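Local atomic coordinates of tRNA (guanine(9)-N1)-methyltransferase (Schizosaccharomyces pombe, PDB entry 4JWF), a protein that catalyses S-adenosyl-L-methionine-dependent methylation of N1 of guanine 9 in cytoplasmic tRNA, here represented by its methyltransferase domain with the product S-adenosyl-L-homocysteine bound. Residues A[66-71]-A[95-100]; A[116-121]-A[158-163]; A[125-130]-A[163-168]. All coordinates share one frame; numbering follows the deposited sequence.

Interaction 1: residues A[66-71]-A[95-100]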
loop_
_atom_site.group_PDB
_atom_site.type_symbol
_atom_site.label_atom_id
_atom_site.label_comp_id
_atom_site.label_asym_id
_atom_site.label_seq_id
_atom_site.Cartn_x
_atom_site.Cartn_y
_atom_site.Cartn_z
ATOM N N LEU A 66 7.843 -13.940 1.519
ATOM C CA LEU A 66 7.550 -15.298 1.950
ATOM C C LEU A 66 6.065 -15.573 1.757
ATOM O O LEU A 66 5.682 -16.682 1.385
ATOM C CB LEU A 66 7.954 -15.524 3.402
ATOM C CG LEU A 66 7.771 -16.941 3.954
ATOM C CD1 LEU A 66 8.721 -17.917 3.286
ATOM C CD2 LEU A 66 7.950 -16.963 5.475
ATOM N N HIS A 67 5.242 -14.551 2.003
ATOM C CA HIS A 67 3.790 -14.636 1.803
ATOM C C HIS A 67 3.285 -13.553 0.846
ATOM O O HIS A 67 2.737 -12.542 1.281
ATOM C CB HIS A 67 3.057 -14.551 3.144
ATOM C CG HIS A 67 3.583 -15.493 4.179
ATOM N ND1 HIS A 67 3.283 -16.841 4.179
ATOM C CD2 HIS A 67 4.391 -15.286 5.245
ATOM C CE1 HIS A 67 3.885 -17.424 5.201
ATOM N NE2 HIS A 67 4.565 -16.502 5.864
ATOM N N PRO A 68 3.485 -13.753 -0.466
ATOM C CA PRO A 68 2.995 -12.769 -1.431
ATOM C C PRO A 68 1.477 -12.580 -1.332
ATOM O O PRO A 68 0.737 -13.541 -1.080
ATOM C CB PRO A 68 3.389 -13.362 -2.788
ATOM C CG PRO A 68 3.634 -14.804 -2.536
ATOM C CD PRO A 68 4.151 -14.887 -1.129
ATOM N N VAL A 69 1.038 -11.336 -1.498
ATOM C CA VAL A 69 -0.375 -10.964 -1.456
ATOM C C VAL A 69 -0.869 -10.772 -2.878
ATOM O O VAL A 69 -0.070 -10.715 -3.814
ATOM C CB VAL A 69 -0.576 -9.633 -0.695
ATOM C CG1 VAL A 69 -0.000 -9.728 0.713
ATOM C CG2 VAL A 69 0.064 -8.466 -1.473
ATOM N N GLU A 70 -2.180 -10.657 -3.052
ATOM C CA GLU A 70 -2.706 -10.212 -4.332
ATOM C C GLU A 70 -2.657 -8.698 -4.320
ATOM O O GLU A 70 -3.305 -8.058 -3.498
ATOM C CB GLU A 70 -4.129 -10.741 -4.565
ATOM C CG GLU A 70 -4.188 -12.259 -4.818
ATOM C CD GLU A 70 -3.670 -12.666 -6.205
ATOM O OE1 GLU A 70 -3.681 -11.828 -7.139
ATOM O OE2 GLU A 70 -3.262 -13.839 -6.372
ATOM N N LEU A 71 -1.858 -8.126 -5.215
ATOM C CA LEU A 71 -1.671 -6.681 -5.267
ATOM C C LEU A 71 -2.591 -6.056 -6.313
ATOM O O LEU A 71 -2.585 -6.462 -7.471
ATOM C CB LEU A 71 -0.202 -6.358 -5.556
ATOM C CG LEU A 71 0.276 -4.902 -5.558
ATOM C CD1 LEU A 71 -0.073 -4.183 -4.254
ATOM C CD2 LEU A 71 1.774 -4.866 -5.806
ATOM N N TRP A 95 4.037 -9.073 -14.769
ATOM C CA TRP A 95 4.005 -9.150 -13.295
ATOM C C TRP A 95 2.884 -10.039 -12.798
ATOM O O TRP A 95 1.743 -9.922 -13.243
ATOM C CB TRP A 95 3.826 -7.773 -12.639
ATOM C CG TRP A 95 4.961 -6.796 -12.779
ATOM C CD1 TRP A 95 6.183 -7.013 -13.359
ATOM C CD2 TRP A 95 4.977 -5.441 -12.310
ATOM N NE1 TRP A 95 6.948 -5.871 -13.292
ATOM C CE2 TRP A 95 6.230 -4.892 -12.655
ATOM C CE3 TRP A 95 4.049 -4.637 -11.634
ATOM C CZ2 TRP A 95 6.588 -3.577 -12.333
ATOM C CZ3 TRP A 95 4.403 -3.321 -11.323
ATOM C CH2 TRP A 95 5.664 -2.809 -11.676
ATOM N N LYS A 96 3.211 -10.905 -11.848
ATOM C CA LYS A 96 2.254 -11.838 -11.278
ATOM C C LYS A 96 1.671 -11.282 -9.978
ATOM O O LYS A 96 2.295 -10.446 -9.328
ATOM C CB LYS A 96 2.926 -13.190 -11.032
ATOM N N ARG A 97 0.484 -11.753 -9.603
ATOM C CA ARG A 97 -0.238 -11.265 -8.419
ATOM C C ARG A 97 -0.379 -9.737 -8.456
ATOM O O ARG A 97 -0.381 -9.074 -7.412
ATOM C CB ARG A 97 0.426 -11.722 -7.102
ATOM C CG ARG A 97 0.841 -13.194 -7.056
ATOM C CD ARG A 97 0.760 -13.759 -5.646
ATOM N NE ARG A 97 -0.562 -14.334 -5.383
ATOM C CZ ARG A 97 -1.118 -14.455 -4.176
ATOM N NH1 ARG A 97 -0.484 -14.034 -3.094
ATOM N NH2 ARG A 97 -2.320 -14.999 -4.052
ATOM N N TYR A 98 -0.499 -9.205 -9.673
ATOM C CA TYR A 98 -0.597 -7.780 -9.924
ATOM C C TYR A 98 -1.851 -7.485 -10.747
ATOM O O TYR A 98 -2.048 -8.056 -11.817
ATOM C CB TYR A 98 0.653 -7.290 -10.655
ATOM C CG TYR A 98 0.630 -5.823 -11.010
ATOM C CD1 TYR A 98 0.571 -5.411 -12.340
ATOM C CD2 TYR A 98 0.654 -4.842 -10.015
ATOM C CE1 TYR A 98 0.545 -4.063 -12.672
ATOM C CE2 TYR A 98 0.620 -3.490 -10.336
ATOM C CZ TYR A 98 0.570 -3.110 -11.666
ATOM O OH TYR A 98 0.543 -1.771 -11.988
ATOM N N ASN A 99 -2.694 -6.584 -10.251
ATOM C CA ASN A 99 -3.990 -6.341 -10.872
ATOM C C ASN A 99 -4.309 -4.858 -11.035
ATOM O O ASN A 99 -4.984 -4.261 -10.202
ATOM C CB ASN A 99 -5.083 -7.059 -10.082
ATOM C CG ASN A 99 -4.907 -8.567 -10.093
ATOM O OD1 ASN A 99 -5.321 -9.243 -11.039
ATOM N ND2 ASN A 99 -4.282 -9.103 -9.042
ATOM N N PRO A 100 -3.811 -4.248 -12.115
ATOM C CA PRO A 100 -4.184 -2.861 -12.321
ATOM C C PRO A 100 -5.576 -2.792 -12.961
ATOM O O PRO A 100 -5.930 -3.637 -13.782
ATOM C CB PRO A 100 -3.104 -2.355 -13.270
ATOM C CG PRO A 100 -2.733 -3.566 -14.089
ATOM C CD PRO A 100 -2.971 -4.772 -13.211
#
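Leu71 and Tyr98 sit side by side in neighbouring parallel strands, and the tight part of the contact is the backbone on either side of them. Leu71 N donates to Arg97 O (2.8 Å), and Leu71 O takes the N-H of Asn99 at 2.8 Å. Both side chains rise from the same face of the sheet. With chi1 at -176°, which swings CG away from the backbone N, Leu71 brings CD2 to the edge of the Tyr98 ring, 4.4 Å from its CD2. Phe185 of helix 181-194 also packs on Leu71, and Tyr98 OH bonds to Gln84 in helix 78-88. That helix is the connection of the beta-alpha-beta unit in which strands 70-74 and 98-100 pair, with 98-100 at the margin of the parallel sheet.

The polar flank, made of partly exposed residues, is more loosely bonded, although Arg97 is extensively covered. Arg97 bends at chi2 and chi3 and doubles back along 68-70, its CD touching Pro68 CB at 3.9 Å. Glu70 CG lies over one face of the guanidinium, and OE2 forms a salt bridge to Arg97 NH2 (2.8 Å). Carboxylate and guanidinium planes stand 81° apart, and the hydrogen bond within this ion pair is weak, its N-H pointing well off the oxygen. The other carboxylate oxygen, OE1 of Glu70, receives a weak bond from Asn99 ND2 at 3.4 Å.

Interaction 2: residues A[116-121]-A[158-163]. With SAH (S-adenosyl-L-homocysteine), chain C.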
loop_
_atom_site.group_PDB
_atom_site.type_symbol
_atom_site.label_atom_id
_atom_site.label_comp_id
_atom_site.label_asym_id
_atom_site.label_seq_id
_atom_site.Cartn_x
_atom_site.Cartn_y
_atom_site.Cartn_z
ATOM N N LEU A 116 -12.849 -4.017 3.508
ATOM C CA LEU A 116 -11.915 -2.944 3.185
ATOM C C LEU A 116 -11.394 -2.293 4.455
ATOM O O LEU A 116 -12.162 -2.014 5.366
ATOM C CB LEU A 116 -12.569 -1.897 2.269
ATOM C CG LEU A 116 -13.113 -2.413 0.927
ATOM C CD1 LEU A 116 -14.031 -1.399 0.278
ATOM C CD2 LEU A 116 -11.991 -2.824 -0.036
ATOM N N VAL A 117 -10.078 -2.090 4.519
ATOM C CA VAL A 117 -9.465 -1.279 5.556
ATOM C C VAL A 117 -8.506 -0.307 4.890
ATOM O O VAL A 117 -7.520 -0.711 4.286
ATOM C CB VAL A 117 -8.708 -2.122 6.627
ATOM C CG1 VAL A 117 -7.989 -1.217 7.620
ATOM C CG2 VAL A 117 -9.648 -3.050 7.371
ATOM N N TYR A 118 -8.798 0.982 5.009
ATOM C CA TYR A 118 -7.924 2.004 4.476
ATOM C C TYR A 118 -6.875 2.365 5.501
ATOM O O TYR A 118 -7.189 2.899 6.552
ATOM C CB TYR A 118 -8.724 3.247 4.082
ATOM C CG TYR A 118 -8.151 4.005 2.900
ATOM C CD1 TYR A 118 -8.910 4.183 1.734
ATOM C CD2 TYR A 118 -6.853 4.543 2.938
ATOM C CE1 TYR A 118 -8.405 4.878 0.641
ATOM C CE2 TYR A 118 -6.327 5.234 1.838
ATOM C CZ TYR A 118 -7.111 5.394 0.699
ATOM O OH TYR A 118 -6.625 6.075 -0.383
ATOM N N LEU A 119 -5.615 2.076 5.199
ATOM C CA LEU A 119 -4.540 2.470 6.086
ATOM C C LEU A 119 -4.346 3.975 6.010
ATOM O O LEU A 119 -4.274 4.546 4.920
ATOM C CB LEU A 119 -3.254 1.736 5.745
ATOM C CG LEU A 119 -3.313 0.221 5.921
ATOM C CD1 LEU A 119 -2.092 -0.424 5.307
ATOM C CD2 LEU A 119 -3.435 -0.167 7.395
ATOM N N SER A 120 -4.304 4.621 7.173
ATOM C CA SER A 120 -4.089 6.066 7.241
ATOM C C SER A 120 -3.408 6.441 8.542
ATOM O O SER A 120 -3.760 5.929 9.592
ATOM C CB SER A 120 -5.412 6.826 7.126
ATOM O OG SER A 120 -5.232 8.194 7.453
ATOM N N ALA A 121 -2.442 7.346 8.465
ATOM C CA ALA A 121 -1.763 7.836 9.655
ATOM C C ALA A 121 -2.684 8.710 10.521
ATOM O O ALA A 121 -2.353 9.004 11.659
ATOM C CB ALA A 121 -0.518 8.598 9.263
ATOM N N GLN A 158 -16.998 7.150 2.764
ATOM C CA GLN A 158 -17.469 5.949 2.078
ATOM C C GLN A 158 -18.005 4.912 3.064
ATOM O O GLN A 158 -18.665 3.951 2.666
ATOM C CB GLN A 158 -16.354 5.329 1.240
ATOM C CG GLN A 158 -15.817 6.211 0.139
ATOM C CD GLN A 158 -14.665 5.554 -0.602
ATOM O OE1 GLN A 158 -14.493 5.750 -1.810
ATOM N NE2 GLN A 158 -13.873 4.763 0.119
ATOM N N GLY A 159 -17.707 5.099 4.345
ATOM C CA GLY A 159 -18.176 4.193 5.387
ATOM C C GLY A 159 -17.287 2.982 5.605
ATOM O O GLY A 159 -17.735 1.970 6.158
ATOM N N ILE A 160 -16.028 3.070 5.170
ATOM C CA ILE A 160 -15.088 1.976 5.403
ATOM C C ILE A 160 -14.104 2.310 6.519
ATOM O O ILE A 160 -13.759 3.471 6.740
ATOM C CB ILE A 160 -14.357 1.479 4.104
ATOM C CG1 ILE A 160 -13.443 2.556 3.517
ATOM C CG2 ILE A 160 -15.367 0.967 3.063
ATOM C CD1 ILE A 160 -12.710 2.124 2.262
ATOM N N LYS A 161 -13.674 1.265 7.215
ATOM C CA LYS A 161 -12.787 1.358 8.360
ATOM C C LYS A 161 -11.405 1.888 7.971
ATOM O O LYS A 161 -10.929 1.640 6.857
ATOM C CB LYS A 161 -12.646 -0.046 8.959
ATOM C CG LYS A 161 -12.569 -0.099 10.474
ATOM C CD LYS A 161 -12.253 -1.514 10.963
ATOM C CE LYS A 161 -13.354 -2.520 10.610
ATOM N NZ LYS A 161 -12.952 -3.923 10.935
ATOM N N THR A 162 -10.766 2.609 8.889
ATOM C CA THR A 162 -9.369 3.016 8.734
ATOM C C THR A 162 -8.515 2.557 9.926
ATOM O O THR A 162 -9.045 2.195 10.980
ATOM C CB THR A 162 -9.192 4.557 8.540
ATOM O OG1 THR A 162 -9.385 5.238 9.786
ATOM C CG2 THR A 162 -10.169 5.116 7.503
ATOM N N ALA A 163 -7.197 2.582 9.754
ATOM C CA ALA A 163 -6.263 2.183 10.792
ATOM C C ALA A 163 -4.877 2.717 10.473
ATOM O O ALA A 163 -4.468 2.750 9.318
ATOM C CB ALA A 163 -6.223 0.663 10.923
HETATM N N SAH C . -1.581 12.878 3.141
HETATM C CA SAH C . -1.645 11.436 2.748
HETATM C CB SAH C . -0.361 10.723 3.188
HETATM C CG SAH C . 0.302 10.005 2.020
HETATM S SD SAH C . 1.461 8.778 2.558
HETATM C C SAH C . -2.865 10.823 3.382
HETATM O O SAH C . -3.826 11.518 3.717
HETATM O OXT SAH C . -2.958 9.613 3.598
HETATM C "C5'" SAH C . 1.004 7.447 1.486
HETATM C "C4'" SAH C . 0.008 6.414 2.052
HETATM O "O4'" SAH C . 0.659 5.469 2.907
HETATM C "C3'" SAH C . -1.175 6.950 2.846
HETATM O "O3'" SAH C . -2.311 7.163 2.018
HETATM C "C2'" SAH C . -1.482 5.869 3.856
HETATM O "O2'" SAH C . -2.400 4.914 3.329
HETATM C "C1'" SAH C . -0.185 5.125 4.011
HETATM N N9 SAH C . 0.475 5.481 5.293
HETATM C C8 SAH C . 1.544 6.292 5.453
HETATM N N7 SAH C . 1.915 6.373 6.762
HETATM C C5 SAH C . 1.061 5.591 7.456
HETATM C C6 SAH C . 0.873 5.204 8.873
HETATM N N6 SAH C . 1.692 5.694 9.834
HETATM N N1 SAH C . -0.134 4.356 9.183
HETATM C C2 SAH C . -0.968 3.854 8.245
HETATM N N3 SAH C . -0.855 4.161 6.936
HETATM C C4 SAH C . 0.121 5.005 6.488
HETATM O O HOH W 1 -14.649 -1.267 5.995
#
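Strands 116-119 and 161-163 run parallel with a 38° twist, joined by hydrogen bonds from Tyr118 N to Lys161 O and Ser120 N to Ala163 O (each 2.9 Å) and from Ala163 N to Tyr118 O (3.2 Å). At the end where the strands diverge, a water takes over, donating to Leu116 O and accepting from Lys161 N.

Side chains alternate between the faces. Tyr118 and Thr162 share one, with CB of Tyr118 4.2 Å from CG2 of Thr162. The phenol then leads away to Asp36, while Thr162 OG1 turns to Ser123 and Gln152. Ile160 CD1 reaches the edge of the Tyr118 ring at 4.4 Å. CG2 of Ile160 meets CD1 of Leu116 at 3.9 Å. On the opposite face, Val117 CG1 touches Ala163 CB at 4.2 Å, and CD2 of Leu119 lies against Ala163 O.

Beyond the last bridge the chains supply part of the cofactor pocket. Leu119 O accepts a bond from the ribose O2' of S-adenosyl-L-homocysteine, though its length, 2.5 Å, is doubtful, and Ala121 CB packs on adenine C6. This is consistent with the SPOUT fold, in which the cofactor is bound at the C-terminal trefoil knot.

Interaction 3: residues A[125-130]-A[163-168]. With SAH (S-adenosyl-L-homocysteine), chain C.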
loop_
_atom_site.group_PDB
_atom_site.type_symbol
_atom_site.label_atom_id
_atom_site.label_comp_id
_atom_site.label_asym_id
_atom_site.label_seq_id
_atom_site.Cartn_x
_atom_site.Cartn_y
_atom_site.Cartn_z
ATOM N N ASN A 125 -8.107 4.484 14.908
ATOM C CA ASN A 125 -7.775 3.063 15.072
ATOM C C ASN A 125 -6.311 2.731 14.849
ATOM O O ASN A 125 -5.620 3.409 14.099
ATOM C CB ASN A 125 -8.594 2.203 14.124
ATOM C CG ASN A 125 -10.068 2.426 14.259
ATOM O OD1 ASN A 125 -10.606 2.468 15.362
ATOM N ND2 ASN A 125 -10.741 2.566 13.132
ATOM N N THR A 126 -5.846 1.671 15.501
ATOM C CA THR A 126 -4.512 1.150 15.257
ATOM C C THR A 126 -4.608 -0.304 14.817
ATOM O O THR A 126 -5.342 -1.104 15.407
ATOM C CB THR A 126 -3.598 1.296 16.481
ATOM O OG1 THR A 126 -3.495 2.678 16.829
ATOM C CG2 THR A 126 -2.208 0.787 16.179
ATOM N N ILE A 127 -3.871 -0.620 13.759
ATOM C CA ILE A 127 -3.816 -1.953 13.201
ATOM C C ILE A 127 -2.821 -2.754 14.051
ATOM O O ILE A 127 -1.683 -2.335 14.245
ATOM C CB ILE A 127 -3.433 -1.872 11.682
ATOM C CG1 ILE A 127 -4.325 -2.770 10.808
ATOM C CG2 ILE A 127 -1.936 -2.041 11.443
ATOM C CD1 ILE A 127 -4.148 -4.249 11.006
ATOM N N THR A 128 -3.265 -3.870 14.612
ATOM C CA THR A 128 -2.367 -4.718 15.399
ATOM C C THR A 128 -2.011 -5.999 14.655
ATOM O O THR A 128 -0.902 -6.513 14.777
ATOM C CB THR A 128 -2.944 -5.072 16.795
ATOM O OG1 THR A 128 -4.178 -5.787 16.651
ATOM C CG2 THR A 128 -3.169 -3.816 17.625
ATOM N N GLU A 129 -2.955 -6.490 13.865
ATOM C CA GLU A 129 -2.814 -7.770 13.197
ATOM C C GLU A 129 -3.494 -7.717 11.830
ATOM O O GLU A 129 -4.560 -7.108 11.685
ATOM C CB GLU A 129 -3.441 -8.856 14.075
ATOM C CG GLU A 129 -3.297 -10.280 13.574
ATOM C CD GLU A 129 -3.547 -11.323 14.664
ATOM O OE1 GLU A 129 -3.461 -10.978 15.871
ATOM O OE2 GLU A 129 -3.822 -12.493 14.297
ATOM N N LEU A 130 -2.875 -8.345 10.832
ATOM C CA LEU A 130 -3.469 -8.422 9.499
ATOM C C LEU A 130 -4.288 -9.700 9.364
ATOM O O LEU A 130 -3.798 -10.788 9.643
ATOM C CB LEU A 130 -2.399 -8.327 8.398
ATOM C CG LEU A 130 -1.368 -7.181 8.424
ATOM C CD1 LEU A 130 -0.360 -7.346 7.290
ATOM C CD2 LEU A 130 -2.021 -5.799 8.367
ATOM N N ALA A 163 -7.197 2.582 9.754
ATOM C CA ALA A 163 -6.263 2.183 10.792
ATOM C C ALA A 163 -4.877 2.717 10.473
ATOM O O ALA A 163 -4.468 2.750 9.318
ATOM C CB ALA A 163 -6.223 0.663 10.923
ATOM N N LYS A 164 -4.165 3.141 11.509
ATOM C CA LYS A 164 -2.777 3.533 11.378
ATOM C C LYS A 164 -1.852 2.385 11.771
ATOM O O LYS A 164 -2.270 1.443 12.445
ATOM C CB LYS A 164 -2.486 4.795 12.195
ATOM C CG LYS A 164 -2.774 4.692 13.679
ATOM C CD LYS A 164 -2.736 6.063 14.333
ATOM C CE LYS A 164 -2.995 5.976 15.830
ATOM N NZ LYS A 164 -2.532 7.224 16.509
ATOM N N LEU A 165 -0.601 2.463 11.327
ATOM C CA LEU A 165 0.414 1.484 11.695
ATOM C C LEU A 165 0.835 1.651 13.158
ATOM O O LEU A 165 0.931 2.778 13.655
ATOM C CB LEU A 165 1.630 1.592 10.773
ATOM C CG LEU A 165 1.529 1.120 9.319
ATOM C CD1 LEU A 165 2.842 1.409 8.604
ATOM C CD2 LEU A 165 1.186 -0.361 9.227
ATOM N N PRO A 166 1.098 0.533 13.856
ATOM C CA PRO A 166 1.449 0.632 15.271
ATOM C C PRO A 166 2.902 1.056 15.465
ATOM O O PRO A 166 3.618 0.478 16.288
ATOM C CB PRO A 166 1.224 -0.790 15.783
ATOM C CG PRO A 166 1.526 -1.652 14.611
ATOM C CD PRO A 166 1.149 -0.862 13.373
ATOM N N ILE A 167 3.333 2.051 14.691
ATOM C CA ILE A 167 4.601 2.724 14.953
ATOM C C ILE A 167 4.293 3.759 16.033
ATOM O O ILE A 167 3.126 3.941 16.377
ATOM C CB ILE A 167 5.239 3.343 13.666
ATOM C CG1 ILE A 167 4.722 4.748 13.373
ATOM C CG2 ILE A 167 4.984 2.470 12.456
ATOM C CD1 ILE A 167 5.439 5.394 12.194
ATOM N N ASP A 168 5.321 4.417 16.565
ATOM C CA ASP A 168 5.201 5.375 17.685
ATOM C C ASP A 168 5.214 4.532 18.965
ATOM O O ASP A 168 4.714 4.954 20.012
ATOM C CB ASP A 168 3.881 6.191 17.684
ATOM C CG ASP A 168 2.694 5.435 18.295
ATOM O OD1 ASP A 168 2.887 4.389 18.955
ATOM O OD2 ASP A 168 1.547 5.893 18.098
HETATM N N SAH C . -1.581 12.878 3.141
HETATM C CA SAH C . -1.645 11.436 2.748
HETATM C CB SAH C . -0.361 10.723 3.188
HETATM C CG SAH C . 0.302 10.005 2.020
HETATM S SD SAH C . 1.461 8.778 2.558
HETATM C C SAH C . -2.865 10.823 3.382
HETATM O O SAH C . -3.826 11.518 3.717
HETATM O OXT SAH C . -2.958 9.613 3.598
HETATM C "C5'" SAH C . 1.004 7.447 1.486
HETATM C "C4'" SAH C . 0.008 6.414 2.052
HETATM O "O4'" SAH C . 0.659 5.469 2.907
HETATM C "C3'" SAH C . -1.175 6.950 2.846
HETATM O "O3'" SAH C . -2.311 7.163 2.018
HETATM C "C2'" SAH C . -1.482 5.869 3.856
HETATM O "O2'" SAH C . -2.400 4.914 3.329
HETATM C "C1'" SAH C . -0.185 5.125 4.011
HETATM N N9 SAH C . 0.475 5.481 5.293
HETATM C C8 SAH C . 1.544 6.292 5.453
HETATM N N7 SAH C . 1.915 6.373 6.762
HETATM C C5 SAH C . 1.061 5.591 7.456
HETATM C C6 SAH C . 0.873 5.204 8.873
HETATM N N6 SAH C . 1.692 5.694 9.834
HETATM N N1 SAH C . -0.134 4.356 9.183
HETATM C C2 SAH C . -0.968 3.854 8.245
HETATM N N3 SAH C . -0.855 4.161 6.936
HETATM C C4 SAH C . 0.121 5.005 6.488
#
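Lys164 lies beside Asn125 and Thr126, and its side chain can be followed outward along them. CB sits 3.8 Å from N1 of the adenine of S-adenosyl-L-homocysteine, and 3.9 Å from Asn125 O. CG, set between the backbone N and the carbonyl carbon (chi1 58°), presses on Asn125 O at 3.1 Å. Beyond it the chain is extended: CD stays alongside that oxygen, and CE comes to 3.5 Å from Thr126 OG1, the last touch before NZ.

The backbone beneath makes a single bridge. Lys164 N donates to Asn125 O at 3.0 Å, while Ile127 N gives an almost straight bond to Lys164 O (178°). Further along, the contact is apolar. Ile127 CB packs on Ala163 CB, and its CG2 meets Pro166 CD at 3.8 Å. Thr126 CG2 touches Pro166 CB and lies near Lys164 O, and Trp197 of helix 197-204 covers Ile127 and Pro166.

Turning away from 125-127, Leu165 N donates to adenine N1 at 2.9 Å, with Leu165 CG close to the same nitrogen. Adenine held by loop backbone groups in the C-terminal knot region is the mode of the SPOUT cofactor site, to which Leu165 belongs.

Overall arrangement
From the N terminus, interaction 1 comes first: helix 78-88 leads from 70-74 to strand 98-100, and the contact closes that crossover at one margin of the sheet before 116-121 begins. Interactions 2 and 3 then alternate along the chain, 116-121 and 125-130 being followed by 158-163 and 163-168, so the two loops cross rather than nest. Interaction 2 joins strand 116-119 to the opposite margin, and interaction 3 ties the loops that follow those strands. Sharing Ala163 and both touching S-adenosyl-L-homocysteine, they form one continuous region, also linked by Asn125 ND2 and Thr162 O. Interaction 1 lies apart, its centre about 21 Å from that of interaction 2.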